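Local coordinates for protein sensory opsin A,Chrimson (Chlamydomonas reinhardtii, PDB 5ZIH) that acts as a red light-activated channelrhodopsin, a retinal-bearing ion channel of the membrane, at residues Ala231-Tyr235 / Met254-Phe259. Residues are numbered along the deposited sequence; the frame is centred on the assembly and turned at random.
With OLC ((2R)-2,3-dihydroxypropyl (9Z)-octadec-9-enoate), chain Q.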
loop_
_atom_site.group_PDB
_atom_site.type_symbol
_atom_site.label_atom_id
_atom_site.label_comp_id
_atom_site.label_asym_id
_atom_site.label_seq_id
_atom_site.Cartn_x
_atom_site.Cartn_y
_atom_site.Cartn_z
ATOM N N ALA B 231 -0.336 -6.588 16.698
ATOM C CA ALA B 231 -1.784 -6.516 16.857
ATOM C C ALA B 231 -2.230 -7.173 18.155
ATOM O O ALA B 231 -3.088 -6.637 18.865
ATOM C CB ALA B 231 -2.478 -7.167 15.661
ATOM N N ALA B 232 -1.652 -8.330 18.486
ATOM C CA ALA B 232 -2.078 -9.054 19.679
ATOM C C ALA B 232 -1.799 -8.255 20.944
ATOM O O ALA B 232 -2.578 -8.305 21.903
ATOM C CB ALA B 232 -1.388 -10.414 19.734
ATOM N N LYS B 233 -0.696 -7.503 20.963
ATOM C CA LYS B 233 -0.387 -6.673 22.121
ATOM C C LYS B 233 -1.343 -5.492 22.239
ATOM O O LYS B 233 -1.572 -4.995 23.347
ATOM C CB LYS B 233 1.057 -6.182 22.043
ATOM C CG LYS B 233 2.071 -7.297 21.869
ATOM C CD LYS B 233 3.494 -6.767 21.836
ATOM C CE LYS B 233 3.894 -6.180 23.175
ATOM N NZ LYS B 233 5.338 -5.815 23.210
ATOM N N CYS B 234 -1.905 -5.030 21.120
ATOM C CA CYS B 234 -2.918 -3.978 21.181
ATOM C C CYS B 234 -4.186 -4.470 21.872
ATOM O O CYS B 234 -4.778 -3.749 22.685
ATOM C CB CYS B 234 -3.238 -3.471 19.774
ATOM S SG CYS B 234 -1.918 -2.487 19.027
ATOM N N TYR B 235 -4.622 -5.692 21.560
ATOM C CA TYR B 235 -5.800 -6.239 22.223
ATOM C C TYR B 235 -5.536 -6.493 23.701
ATOM O O TYR B 235 -6.424 -6.290 24.539
ATOM C CB TYR B 235 -6.245 -7.525 21.530
ATOM C CG TYR B 235 -6.863 -7.288 20.176
ATOM C CD1 TYR B 235 -8.124 -6.721 20.061
ATOM C CD2 TYR B 235 -6.190 -7.630 19.010
ATOM C CE1 TYR B 235 -8.699 -6.503 18.830
ATOM C CE2 TYR B 235 -6.760 -7.414 17.770
ATOM C CZ TYR B 235 -8.014 -6.850 17.688
ATOM O OH TYR B 235 -8.588 -6.627 16.460
ATOM N N MET B 254 -13.767 -8.753 19.411
ATOM C CA MET B 254 -13.033 -8.157 18.299
ATOM C C MET B 254 -11.713 -8.878 18.067
ATOM O O MET B 254 -11.293 -9.069 16.918
ATOM C CB MET B 254 -12.782 -6.674 18.565
ATOM C CG MET B 254 -14.037 -5.832 18.619
ATOM S SD MET B 254 -13.704 -4.097 18.968
ATOM C CE MET B 254 -12.630 -3.685 17.600
ATOM N N ALA B 255 -11.044 -9.285 19.149
ATOM C CA ALA B 255 -9.765 -9.973 19.009
ATOM C C ALA B 255 -9.938 -11.323 18.332
ATOM O O ALA B 255 -9.139 -11.694 17.462
ATOM C CB ALA B 255 -9.101 -10.133 20.376
ATOM N N TYR B 256 -10.979 -12.068 18.709
ATOM C CA TYR B 256 -11.244 -13.352 18.069
ATOM C C TYR B 256 -11.594 -13.170 16.598
ATOM O O TYR B 256 -11.070 -13.879 15.731
ATOM C CB TYR B 256 -12.364 -14.088 18.810
ATOM C CG TYR B 256 -11.856 -14.954 19.938
ATOM C CD1 TYR B 256 -11.397 -16.242 19.692
ATOM C CD2 TYR B 256 -11.824 -14.484 21.243
ATOM C CE1 TYR B 256 -10.921 -17.038 20.715
ATOM C CE2 TYR B 256 -11.353 -15.274 22.274
ATOM C CZ TYR B 256 -10.902 -16.550 22.003
ATOM O OH TYR B 256 -10.431 -17.343 23.024
ATOM N N ALA B 257 -12.476 -12.213 16.300
ATOM C CA ALA B 257 -12.874 -11.970 14.917
ATOM C C ALA B 257 -11.690 -11.521 14.070
ATOM O O ALA B 257 -11.557 -11.929 12.910
ATOM C CB ALA B 257 -13.994 -10.929 14.870
ATOM N N TYR B 258 -10.817 -10.685 14.635
ATOM C CA TYR B 258 -9.662 -10.193 13.889
ATOM C C TYR B 258 -8.739 -11.337 13.475
ATOM O O TYR B 258 -8.414 -11.494 12.293
ATOM C CB TYR B 258 -8.900 -9.165 14.727
ATOM C CG TYR B 258 -7.595 -8.727 14.108
ATOM C CD1 TYR B 258 -7.552 -7.663 13.221
ATOM C CD2 TYR B 258 -6.402 -9.380 14.407
ATOM C CE1 TYR B 258 -6.358 -7.257 12.652
ATOM C CE2 TYR B 258 -5.203 -8.984 13.834
ATOM C CZ TYR B 258 -5.189 -7.921 12.956
ATOM O OH TYR B 258 -4.013 -7.511 12.377
ATOM N N PHE B 259 -8.301 -12.145 14.443
ATOM C CA PHE B 259 -7.320 -13.184 14.139
ATOM C C PHE B 259 -7.925 -14.295 13.292
ATOM O O PHE B 259 -7.272 -14.814 12.377
ATOM C CB PHE B 259 -6.729 -13.746 15.431
ATOM C CG PHE B 259 -5.772 -12.814 16.105
ATOM C CD1 PHE B 259 -4.610 -12.420 15.460
ATOM C CD2 PHE B 259 -6.029 -12.328 17.374
ATOM C CE1 PHE B 259 -3.720 -11.558 16.065
ATOM C CE2 PHE B 259 -5.143 -11.466 17.990
ATOM C CZ PHE B 259 -3.985 -11.080 17.334
HETATM C C8 OLC Q . -9.983 -19.936 14.052
HETATM C C24 OLC Q . -7.510 -12.121 23.755
HETATM C C7 OLC Q . -9.085 -19.227 15.063
HETATM C C6 OLC Q . -9.956 -18.557 16.124
HETATM C C5 OLC Q . -9.161 -18.362 17.414
HETATM C C4 OLC Q . -7.977 -17.429 17.165
HETATM C C3 OLC Q . -7.328 -17.057 18.499
HETATM C C2 OLC Q . -7.990 -15.796 19.056
HETATM C C21 OLC Q . -6.795 -13.817 22.051
HETATM C C1 OLC Q . -7.392 -15.417 20.412
HETATM C C22 OLC Q . -6.900 -12.323 22.367
HETATM O O19 OLC Q . -6.881 -16.243 21.090
HETATM O O25 OLC Q . -7.223 -10.825 24.211
HETATM O O23 OLC Q . -5.626 -11.742 22.321
HETATM O O20 OLC Q . -7.460 -14.086 20.847
#
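Start with Tyr235, which contributes the largest share of this interface (109 of 304 Å²). Its side chain leaves helix 210-239 and fits as a knob into the hole formed by Met254, Ala255, Tyr258 and Phe259 on helix 246-262. Ala255 lies over one ring face, with its CA 3.7 Å from the ring centroid in a CH-pi contact and its CB 3.6 Å from Tyr235 CD1. With only a methyl at Ala255, the CA atoms of Tyr235 and Ala255 come to 6.3 Å; the segment axes lie 10.7 Å apart.

Three rings form an aromatic cluster. Tyr235 meets Tyr258 and Phe259 obliquely, with centroids 5.6 and 5.9 Å away. One turn back along helix 210-239, the methyls of two alanines extend the apolar contact: Ala231 CB lies 3.8 Å from Tyr258 CE2, and Ala232 CB 3.6 Å from Phe259 CZ.

No hydrogen bond links the two segments. The Tyr235 hydroxyl is instead hydrogen-bonded to Trp299 NE1 on helix 298-317, tying in a third helix, while Leu174 of helix 157-175 touches Ala231 and Tyr235. On the lipid side, a monoolein packs against helix 246-262, its C2 3.5 Å from Tyr256 CD1 and its C22 3.7 Å from Ala255 CB.

At 167°, the segments run nearly antiparallel, as expected of consecutive transmembrane helices joined by a short connection in the seven-helix bundle of microbial rhodopsins.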